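Local atomic coordinates of octopine dehydrogenase (Pecten maximus, PDB entry 3C7A), a protein that catalyses the NADH-dependent reductive condensation of L-arginine with pyruvate to D-octopine, and the reverse oxidation with NAD(+). Residues H15-L20 with L144-R149; V106-L111 with G130-A135; F210-I215 with P232-G237. One frame throughout, in Å; residues are numbered along the deposited sequence.

Contact 1. Residues H15-L20 with L144-R149. With NAD (nicotinamide-adenine-dinucleotide), chain B.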
loop_
_atom_site.group_PDB
_atom_site.type_symbol
_atom_site.label_atom_id
_atom_site.label_comp_id
_atom_site.label_asym_id
_atom_site.label_seq_id
_atom_site.Cartn_x
_atom_site.Cartn_y
_atom_site.Cartn_z
ATOM N N HIS A 15 5.401 8.334 13.370
ATOM C CA HIS A 15 6.441 9.011 14.158
ATOM C C HIS A 15 7.349 9.875 13.274
ATOM O O HIS A 15 7.618 11.034 13.602
ATOM C CB HIS A 15 7.289 7.996 14.943
ATOM C CG HIS A 15 6.710 7.605 16.271
ATOM N ND1 HIS A 15 5.570 6.838 16.395
ATOM C CD2 HIS A 15 7.133 7.854 17.535
ATOM C CE1 HIS A 15 5.307 6.644 17.676
ATOM N NE2 HIS A 15 6.241 7.249 18.389
ATOM N N THR A 16 7.807 9.303 12.157
ATOM C CA THR A 16 8.718 9.983 11.225
ATOM C C THR A 16 8.073 11.200 10.536
ATOM O O THR A 16 8.673 12.278 10.491
ATOM C CB THR A 16 9.291 9.001 10.157
ATOM O OG1 THR A 16 9.877 7.863 10.804
ATOM C CG2 THR A 16 10.356 9.679 9.290
ATOM N N LEU A 17 6.859 11.023 10.012
ATOM C CA LEU A 17 6.150 12.091 9.292
ATOM C C LEU A 17 5.809 13.300 10.177
ATOM O O LEU A 17 5.958 14.448 9.745
ATOM C CB LEU A 17 4.889 11.548 8.598
ATOM C CG LEU A 17 3.990 12.509 7.800
ATOM C CD1 LEU A 17 4.706 13.105 6.583
ATOM C CD2 LEU A 17 2.702 11.814 7.373
ATOM N N SER A 18 5.358 13.035 11.405
ATOM C CA SER A 18 4.976 14.089 12.352
ATOM C C SER A 18 6.145 14.995 12.754
ATOM O O SER A 18 5.982 16.211 12.868
ATOM C CB SER A 18 4.320 13.488 13.601
ATOM O OG SER A 18 3.055 12.921 13.299
ATOM N N GLY A 19 7.316 14.392 12.962
ATOM C CA GLY A 19 8.525 15.124 13.345
ATOM C C GLY A 19 9.085 16.034 12.262
ATOM O O GLY A 19 9.506 17.158 12.547
ATOM N N LEU A 20 9.091 15.550 11.020
ATOM C CA LEU A 20 9.621 16.319 9.887
ATOM C C LEU A 20 8.718 17.488 9.473
ATOM O O LEU A 20 9.208 18.596 9.227
ATOM C CB LEU A 20 9.906 15.405 8.685
ATOM C CG LEU A 20 10.986 14.319 8.805
ATOM C CD1 LEU A 20 10.966 13.406 7.584
ATOM C CD2 LEU A 20 12.386 14.899 9.014
ATOM N N LEU A 144 5.988 3.254 0.982
ATOM C CA LEU A 144 6.481 4.181 2.016
ATOM C C LEU A 144 7.824 4.816 1.611
ATOM O O LEU A 144 8.702 4.119 1.100
ATOM C CB LEU A 144 6.601 3.467 3.376
ATOM C CG LEU A 144 6.775 4.312 4.649
ATOM C CD1 LEU A 144 5.473 5.011 5.061
ATOM C CD2 LEU A 144 7.305 3.472 5.801
ATOM N N PRO A 145 7.978 6.145 1.823
ATOM C CA PRO A 145 9.200 6.883 1.459
ATOM C C PRO A 145 10.502 6.464 2.164
ATOM O O PRO A 145 11.583 6.674 1.603
ATOM C CB PRO A 145 8.859 8.335 1.829
ATOM C CG PRO A 145 7.369 8.386 1.863
ATOM C CD PRO A 145 6.959 7.050 2.387
ATOM N N TRP A 146 10.407 5.896 3.367
ATOM C CA TRP A 146 11.601 5.543 4.154
ATOM C C TRP A 146 11.591 4.098 4.668
ATOM O O TRP A 146 10.542 3.453 4.733
ATOM C CB TRP A 146 11.764 6.476 5.369
ATOM C CG TRP A 146 11.325 7.908 5.180
ATOM C CD1 TRP A 146 12.074 8.941 4.686
ATOM C CD2 TRP A 146 10.047 8.466 5.519
ATOM N NE1 TRP A 146 11.337 10.102 4.682
ATOM C CE2 TRP A 146 10.091 9.840 5.189
ATOM C CE3 TRP A 146 8.867 7.937 6.063
ATOM C CZ2 TRP A 146 8.996 10.693 5.382
ATOM C CZ3 TRP A 146 7.778 8.788 6.255
ATOM C CH2 TRP A 146 7.853 10.151 5.914
ATOM N N ALA A 147 12.776 3.602 5.029
ATOM C CA ALA A 147 12.909 2.421 5.884
ATOM C C ALA A 147 13.242 2.911 7.295
ATOM O O ALA A 147 14.290 3.529 7.508
ATOM C CB ALA A 147 13.995 1.491 5.358
ATOM N N CYS A 148 12.344 2.645 8.247
ATOM C CA CYS A 148 12.408 3.268 9.578
ATOM C C CYS A 148 11.957 2.361 10.735
ATOM O O CYS A 148 11.148 1.450 10.540
ATOM C CB CYS A 148 11.602 4.577 9.585
ATOM S SG CYS A 148 9.884 4.435 8.982
ATOM N N ARG A 149 12.488 2.624 11.934
ATOM C CA ARG A 149 12.150 1.860 13.147
ATOM C C ARG A 149 12.214 2.713 14.426
ATOM O O ARG A 149 13.142 3.506 14.608
ATOM C CB ARG A 149 13.057 0.626 13.284
ATOM C CG ARG A 149 12.618 -0.374 14.357
ATOM C CD ARG A 149 13.575 -1.557 14.476
ATOM N NE ARG A 149 13.323 -2.581 13.462
ATOM C CZ ARG A 149 13.901 -3.782 13.433
ATOM N NH1 ARG A 149 14.776 -4.135 14.368
ATOM N NH2 ARG A 149 13.598 -4.637 12.464
HETATM P PA NAD B . 3.248 -0.268 12.040
HETATM O O1A NAD B . 3.200 -1.736 12.218
HETATM O O2A NAD B . 4.412 0.310 12.750
HETATM O O5B NAD B . 1.870 0.396 12.561
HETATM C C5B NAD B . 1.354 0.136 13.854
HETATM C C4B NAD B . 0.208 1.099 14.162
HETATM O O4B NAD B . -0.989 0.667 13.535
HETATM C C3B NAD B . -0.109 1.192 15.650
HETATM O O3B NAD B . 0.588 2.240 16.282
HETATM C C2B NAD B . -1.610 1.411 15.689
HETATM O O2B NAD B . -1.931 2.784 15.703
HETATM C C1B NAD B . -2.109 0.781 14.399
HETATM N N9A NAD B . -2.670 -0.547 14.724
HETATM C C8A NAD B . -1.975 -1.731 14.776
HETATM N N7A NAD B . -2.825 -2.723 15.121
HETATM C C5A NAD B . -4.056 -2.194 15.294
HETATM C C6A NAD B . -5.275 -2.768 15.645
HETATM N N6A NAD B . -5.298 -4.011 16.124
HETATM N N1A NAD B . -6.400 -1.965 15.749
HETATM C C2A NAD B . -6.308 -0.606 15.503
HETATM N N3A NAD B . -5.089 -0.047 15.156
HETATM C C4A NAD B . -3.977 -0.826 15.050
HETATM O O3 NAD B . 3.280 0.065 10.455
HETATM P PN NAD B . 4.437 0.958 9.765
HETATM O O1N NAD B . 5.743 0.314 10.032
HETATM O O2N NAD B . 4.234 2.378 10.136
HETATM O O5D NAD B . 4.162 0.801 8.182
HETATM C C5D NAD B . 2.943 1.162 7.565
HETATM C C4D NAD B . 2.828 0.481 6.199
HETATM O O4D NAD B . 3.960 0.766 5.387
HETATM C C3D NAD B . 2.736 -1.034 6.330
HETATM O O3D NAD B . 1.695 -1.510 5.508
HETATM C C2D NAD B . 4.086 -1.540 5.849
HETATM O O2D NAD B . 3.971 -2.779 5.188
HETATM C C1D NAD B . 4.565 -0.431 4.917
HETATM N N1N NAD B . 6.042 -0.311 4.845
HETATM C C2N NAD B . 6.812 -0.168 5.976
HETATM C C3N NAD B . 8.203 -0.053 5.882
HETATM C C7N NAD B . 9.012 0.349 7.089
HETATM O O7N NAD B . 10.343 0.365 7.010
HETATM N N7N NAD B . 8.357 0.701 8.289
HETATM C C4N NAD B . 8.806 -0.084 4.621
HETATM C C5N NAD B . 8.021 -0.225 3.477
HETATM C C6N NAD B . 6.637 -0.335 3.608
#
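Thr-16 and Trp-146 meet tip to tip, the methyl CG2 of the threonine resting on the indole. In this Rossmann-type domain helix 12-21, whose first residues belong to the glycine-rich NADH-binding segment, is thereby packed against the start of strand 146-150. CG2 lies 3.9 Å from the centroid of the six-membered ring of Trp-146 and only 7° off its normal, a CH-pi contact over the face. The opposite face is covered by Pro-145 CB, so the indole is sandwiched. Thr-16 has CG2 anti to its backbone N (OG1 at chi1 -53°), which sends the methyl to the ring while OG1 bonds back to Asn-12 O in the preceding helical turn. The Leu-20 side chain runs past the indole in the contrary direction, its CD1 4.0 Å from Trp-146 CZ2. Leu-17 offers its CB to Trp-146 CH2 at 4.2 Å. Beyond the indole, Cys-148 SG stands 3.9 Å from Thr-16 OG1, a van der Waals approach. On the cofactor side, Leu-144 CD2 packs 3.6 Å from C3N of the nicotinamide, and the backbone N of Cys-148 donates to the carboxamide oxygen O7N of NAD at 3.3 Å.

Contact 2. Residues V106-L111 with G130-A135. With EDO (1,2-ethanediol), chain D.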
loop_
_atom_site.group_PDB
_atom_site.type_symbol
_atom_site.label_atom_id
_atom_site.label_comp_id
_atom_site.label_asym_id
_atom_site.label_seq_id
_atom_site.Cartn_x
_atom_site.Cartn_y
_atom_site.Cartn_z
ATOM N N VAL A 106 -15.207 16.907 7.791
ATOM C CA VAL A 106 -14.306 17.240 6.673
ATOM C C VAL A 106 -14.902 18.292 5.710
ATOM O O VAL A 106 -16.074 18.201 5.331
ATOM C CB VAL A 106 -13.835 15.948 5.917
ATOM C CG1 VAL A 106 -15.012 15.209 5.274
ATOM C CG2 VAL A 106 -12.751 16.262 4.886
ATOM N N GLN A 107 -14.089 19.283 5.327
ATOM C CA GLN A 107 -14.544 20.379 4.450
ATOM C C GLN A 107 -14.434 20.063 2.946
ATOM O O GLN A 107 -13.667 19.183 2.542
ATOM C CB GLN A 107 -13.851 21.712 4.799
ATOM C CG GLN A 107 -12.354 21.809 4.461
ATOM C CD GLN A 107 -11.780 23.211 4.677
ATOM O OE1 GLN A 107 -12.450 24.217 4.439
ATOM N NE2 GLN A 107 -10.528 23.277 5.119
ATOM N N ASP A 108 -15.202 20.796 2.135
ATOM C CA ASP A 108 -15.267 20.593 0.679
ATOM C C ASP A 108 -13.911 20.657 -0.046
ATOM O O ASP A 108 -13.678 19.903 -0.994
ATOM C CB ASP A 108 -16.243 21.592 0.033
ATOM C CG ASP A 108 -17.709 21.155 0.130
ATOM O OD1 ASP A 108 -18.012 20.120 0.764
ATOM O OD2 ASP A 108 -18.570 21.862 -0.441
ATOM N N SER A 109 -13.026 21.548 0.404
ATOM C CA SER A 109 -11.751 21.793 -0.284
ATOM C C SER A 109 -10.558 20.958 0.220
ATOM O O SER A 109 -9.402 21.302 -0.044
ATOM C CB SER A 109 -11.407 23.291 -0.252
ATOM O OG SER A 109 -11.034 23.712 1.052
ATOM N N ALA A 110 -10.836 19.858 0.918
ATOM C CA ALA A 110 -9.780 19.019 1.503
ATOM C C ALA A 110 -9.104 18.071 0.501
ATOM O O ALA A 110 -9.728 17.628 -0.468
ATOM C CB ALA A 110 -10.329 18.234 2.691
ATOM N N LEU A 111 -7.828 17.774 0.753
ATOM C CA LEU A 111 -7.056 16.793 -0.020
ATOM C C LEU A 111 -6.736 15.562 0.841
ATOM O O LEU A 111 -6.046 15.671 1.858
ATOM C CB LEU A 111 -5.762 17.431 -0.555
ATOM C CG LEU A 111 -4.709 16.572 -1.276
ATOM C CD1 LEU A 111 -5.175 16.134 -2.666
ATOM C CD2 LEU A 111 -3.383 17.314 -1.372
ATOM N N GLY A 130 -20.054 9.279 0.562
ATOM C CA GLY A 130 -21.239 9.577 -0.247
ATOM C C GLY A 130 -21.044 10.702 -1.251
ATOM O O GLY A 130 -20.066 10.706 -2.003
ATOM N N ASP A 131 -21.977 11.655 -1.253
ATOM C CA ASP A 131 -21.937 12.816 -2.158
ATOM C C ASP A 131 -20.713 13.714 -1.953
ATOM O O ASP A 131 -20.228 14.330 -2.905
ATOM C CB ASP A 131 -23.222 13.648 -2.030
ATOM C CG ASP A 131 -24.417 13.004 -2.725
ATOM O OD1 ASP A 131 -24.264 12.505 -3.863
ATOM O OD2 ASP A 131 -25.520 13.008 -2.135
ATOM N N LYS A 132 -20.222 13.778 -0.715
ATOM C CA LYS A 132 -19.024 14.557 -0.361
ATOM C C LYS A 132 -17.773 14.135 -1.150
ATOM O O LYS A 132 -16.887 14.957 -1.406
ATOM C CB LYS A 132 -18.772 14.472 1.155
ATOM C CG LYS A 132 -17.518 15.198 1.675
ATOM C CD LYS A 132 -17.658 16.722 1.687
ATOM C CE LYS A 132 -18.423 17.219 2.907
ATOM N NZ LYS A 132 -18.248 18.686 3.110
ATOM N N ALA A 133 -17.719 12.863 -1.547
ATOM C CA ALA A 133 -16.572 12.305 -2.276
ATOM C C ALA A 133 -16.381 12.875 -3.691
ATOM O O ALA A 133 -15.321 12.695 -4.297
ATOM C CB ALA A 133 -16.661 10.778 -2.318
ATOM N N ALA A 134 -17.402 13.559 -4.207
ATOM C CA ALA A 134 -17.332 14.200 -5.523
ATOM C C ALA A 134 -16.789 15.635 -5.461
ATOM O O ALA A 134 -16.490 16.237 -6.498
ATOM C CB ALA A 134 -18.699 14.166 -6.208
ATOM N N ALA A 135 -16.659 16.169 -4.247
ATOM C CA ALA A 135 -16.140 17.523 -4.034
ATOM C C ALA A 135 -14.635 17.552 -3.735
ATOM O O ALA A 135 -13.919 18.419 -4.245
ATOM C CB ALA A 135 -16.926 18.230 -2.926
HETATM C C1 EDO D . -18.113 21.713 4.789
HETATM O O1 EDO D . -19.079 21.968 5.816
HETATM C C2 EDO D . -18.447 22.535 3.551
HETATM O O2 EDO D . -17.315 23.332 3.188
#
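Lys-132 NZ reaches across to Asp-108 OD1 in a salt bridge of 2.8 Å, meeting the oxygen nearly along its C-O axis. The two segments lead into the neighbouring parallel strands 111-114 and 137-141 of the Rossmann-type sheet, a beta-alpha-beta unit connected by helix 121-129: one carries a type I turn from Gln-107 to Ala-110, the other a short 3-10 turn. The same ammonium nitrogen of Lys-132 donates to the backbone oxygen of Val-106 at 3.1 Å, 15° out of that carbonyl's plane, so two oxygens of one loop grip it. This is the tight part. The lysine chain bends twice, chi2 of 73° placing CD and chi3 of 81° placing CE, and its side chain crosses that of Asp-108 at about a right angle. CD also passes 3.5 Å from Asp-108 OD1. The packing around this grip is looser: Val-106 CG1 comes only to 4.4 Å from Lys-132 CG, and Ala-135 CB stays 4.1 Å from Asp-108 O. On the exposed side of Asp-108 sits a 1,2-ethanediol molecule, probably picked up from the crystallisation solution. Its O2 accepts a weak hydrogen bond from Asp-108 N at 3.5 Å.

Contact 3. Residues F210-I215 with P232-G237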
loop_
_atom_site.group_PDB
_atom_site.type_symbol
_atom_site.label_atom_id
_atom_site.label_comp_id
_atom_site.label_asym_id
_atom_site.label_seq_id
_atom_site.Cartn_x
_atom_site.Cartn_y
_atom_site.Cartn_z
ATOM N N PHE A 210 0.836 -10.595 -6.817
ATOM C CA PHE A 210 1.109 -12.031 -6.945
ATOM C C PHE A 210 2.506 -12.490 -6.493
ATOM O O PHE A 210 2.750 -13.694 -6.381
ATOM C CB PHE A 210 0.866 -12.484 -8.396
ATOM C CG PHE A 210 1.709 -11.752 -9.419
ATOM C CD1 PHE A 210 3.013 -12.164 -9.698
ATOM C CD2 PHE A 210 1.194 -10.655 -10.108
ATOM C CE1 PHE A 210 3.793 -11.489 -10.641
ATOM C CE2 PHE A 210 1.966 -9.974 -11.054
ATOM C CZ PHE A 210 3.266 -10.391 -11.322
ATOM N N VAL A 211 3.407 -11.540 -6.234
ATOM C CA VAL A 211 4.838 -11.837 -6.019
ATOM C C VAL A 211 5.149 -12.741 -4.809
ATOM O O VAL A 211 5.763 -13.799 -4.971
ATOM C CB VAL A 211 5.707 -10.536 -5.981
ATOM C CG1 VAL A 211 7.148 -10.838 -5.560
ATOM C CG2 VAL A 211 5.700 -9.842 -7.337
ATOM N N HIS A 212 4.732 -12.326 -3.614
ATOM C CA HIS A 212 5.025 -13.090 -2.391
ATOM C C HIS A 212 4.292 -14.435 -2.262
ATOM O O HIS A 212 4.903 -15.420 -1.837
ATOM C CB HIS A 212 4.842 -12.234 -1.128
ATOM C CG HIS A 212 5.916 -11.208 -0.930
ATOM N ND1 HIS A 212 5.654 -9.936 -0.469
ATOM C CD2 HIS A 212 7.253 -11.262 -1.143
ATOM C CE1 HIS A 212 6.783 -9.253 -0.400
ATOM N NE2 HIS A 212 7.768 -10.035 -0.803
ATOM N N PRO A 213 2.984 -14.486 -2.611
ATOM C CA PRO A 213 2.287 -15.781 -2.644
ATOM C C PRO A 213 2.908 -16.815 -3.596
ATOM O O PRO A 213 2.845 -18.015 -3.316
ATOM C CB PRO A 213 0.874 -15.406 -3.110
ATOM C CG PRO A 213 0.716 -13.981 -2.715
ATOM C CD PRO A 213 2.066 -13.378 -2.943
ATOM N N ALA A 214 3.500 -16.351 -4.698
ATOM C CA ALA A 214 4.139 -17.236 -5.681
ATOM C C ALA A 214 5.447 -17.859 -5.180
ATOM O O ALA A 214 5.759 -19.006 -5.510
ATOM C CB ALA A 214 4.371 -16.498 -6.999
ATOM N N ILE A 215 6.204 -17.097 -4.392
ATOM C CA ILE A 215 7.473 -17.562 -3.817
ATOM C C ILE A 215 7.248 -18.619 -2.724
ATOM O O ILE A 215 8.016 -19.584 -2.616
ATOM C CB ILE A 215 8.333 -16.369 -3.297
ATOM C CG1 ILE A 215 8.810 -15.509 -4.476
ATOM C CG2 ILE A 215 9.531 -16.857 -2.470
ATOM C CD1 ILE A 215 9.351 -14.137 -4.089
ATOM N N PRO A 232 16.016 -21.719 4.682
ATOM C CA PRO A 232 16.514 -21.515 3.317
ATOM C C PRO A 232 16.312 -20.084 2.801
ATOM O O PRO A 232 15.477 -19.345 3.330
ATOM C CB PRO A 232 15.684 -22.504 2.496
ATOM C CG PRO A 232 14.399 -22.618 3.233
ATOM C CD PRO A 232 14.691 -22.371 4.693
ATOM N N LEU A 233 17.185 -19.764 1.673
ATOM C CA LEU A 233 17.099 -18.411 1.140
ATOM C C LEU A 233 15.714 -18.130 0.568
ATOM O O LEU A 233 14.981 -19.052 0.211
ATOM C CB LEU A 233 18.167 -18.190 0.066
ATOM C CG LEU A 233 19.617 -18.144 0.552
ATOM C CD1 LEU A 233 20.569 -18.562 -0.558
ATOM C CD2 LEU A 233 19.968 -16.758 1.070
ATOM N N PHE A 234 15.384 -16.748 0.467
ATOM C CA PHE A 234 13.999 -16.398 0.172
ATOM C C PHE A 234 13.841 -15.947 -1.276
ATOM O O PHE A 234 13.635 -16.765 -2.172
ATOM C CB PHE A 234 13.510 -15.303 1.121
ATOM C CG PHE A 234 12.078 -14.905 0.901
ATOM C CD1 PHE A 234 11.044 -15.693 1.376
ATOM C CD2 PHE A 234 11.767 -13.739 0.220
ATOM C CE1 PHE A 234 9.727 -15.327 1.177
ATOM C CE2 PHE A 234 10.451 -13.370 0.016
ATOM C CZ PHE A 234 9.429 -14.164 0.495
ATOM N N TYR A 235 14.326 -14.818 -1.848
ATOM C CA TYR A 235 14.355 -14.405 -3.259
ATOM C C TYR A 235 15.397 -15.176 -4.078
ATOM O O TYR A 235 15.144 -15.540 -5.229
ATOM C CB TYR A 235 14.614 -12.897 -3.393
ATOM C CG TYR A 235 13.595 -11.995 -2.723
ATOM C CD1 TYR A 235 13.881 -11.375 -1.506
ATOM C CD2 TYR A 235 12.355 -11.743 -3.315
ATOM C CE1 TYR A 235 12.954 -10.535 -0.884
ATOM C CE2 TYR A 235 11.419 -10.906 -2.702
ATOM C CZ TYR A 235 11.726 -10.306 -1.487
ATOM O OH TYR A 235 10.810 -9.478 -0.875
ATOM N N GLN A 236 16.562 -15.422 -3.477
ATOM C CA GLN A 236 17.671 -16.096 -4.163
ATOM C C GLN A 236 17.572 -17.630 -4.139
ATOM O O GLN A 236 18.489 -18.322 -4.595
ATOM C CB GLN A 236 19.023 -15.629 -3.598
ATOM C CG GLN A 236 19.385 -14.178 -3.940
ATOM C CD GLN A 236 20.770 -13.757 -3.453
ATOM O OE1 GLN A 236 21.511 -14.548 -2.862
ATOM N NE2 GLN A 236 21.125 -12.500 -3.705
ATOM N N GLY A 237 16.454 -18.151 -3.628
ATOM C CA GLY A 237 16.242 -19.598 -3.518
ATOM C C GLY A 237 15.242 -20.213 -4.489
ATOM O O GLY A 237 14.944 -21.408 -4.396
#
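His-212 NE2 donates to Tyr-235 OH over 3.1 Å. The bond is almost straight, with an N-H...O angle of 173°, and the hydroxyl lies at the edge of the imidazole, 3° out of its plane. In His-212 chi1 sets CG anti to the carbonyl carbon, and chi2 of 140° turns the imidazole so that NE2 faces Tyr-235 OH. The neighbouring ring atom, His-212 CD2, approaches the rim of Phe-234 at its CZ, 4.0 Å away and near the plane of the phenyl, so the histidine touches both aromatic side chains of the loop. His-212 is the active-site residue and binds pyruvate. It lies on helix 211-220 in the alpha-helical domain of the opine dehydrogenase family, and the loop facing it runs on toward helix 240-263. One helical turn further along, Ile-215 divides its branches between the same two rings. Its CG2 lies over one face of Phe-234, 4.1 Å from the centroid and offset toward the rim, in a CH-pi contact. The other branch carries CD1 to Tyr-235 CD2 at 3.9 Å. Within the loop the two aromatic rings brace each other, Phe-234 CD2 standing 3.5 Å above the centre of the Tyr-235 ring. Tyr-303 stacks on Tyr-235 and His-308 meets Phe-234 edge-to-face. Tyr-325 packs edge-to-face with His-212, and Asp-329 also touches the histidine side chain.

How the contacts relate
Contacts 1 and 2 belong to the Rossmann-type part of the chain, and contact 2 is nested inside the loop that contact 1 closes. Their centres are 27 Å apart and their nearest atoms about 11 Å. Contact 1 borders the nicotinamide, whereas contact 2 sits at the surface, away from the annotated sites. Contact 3 follows later in the chain, in the alpha-helical domain; its centre is also 27 Å from that of contact 1, with about 13 Å between nearest atoms. The nicotinamide end of NAD lies between these two: the side chain of His-212 is about 9 Å from NAD and from that of Gln-118, a pyruvate-binding residue. Contacts 2 and 3, 41 Å apart between centres, lie on opposite sides of the chain's centre.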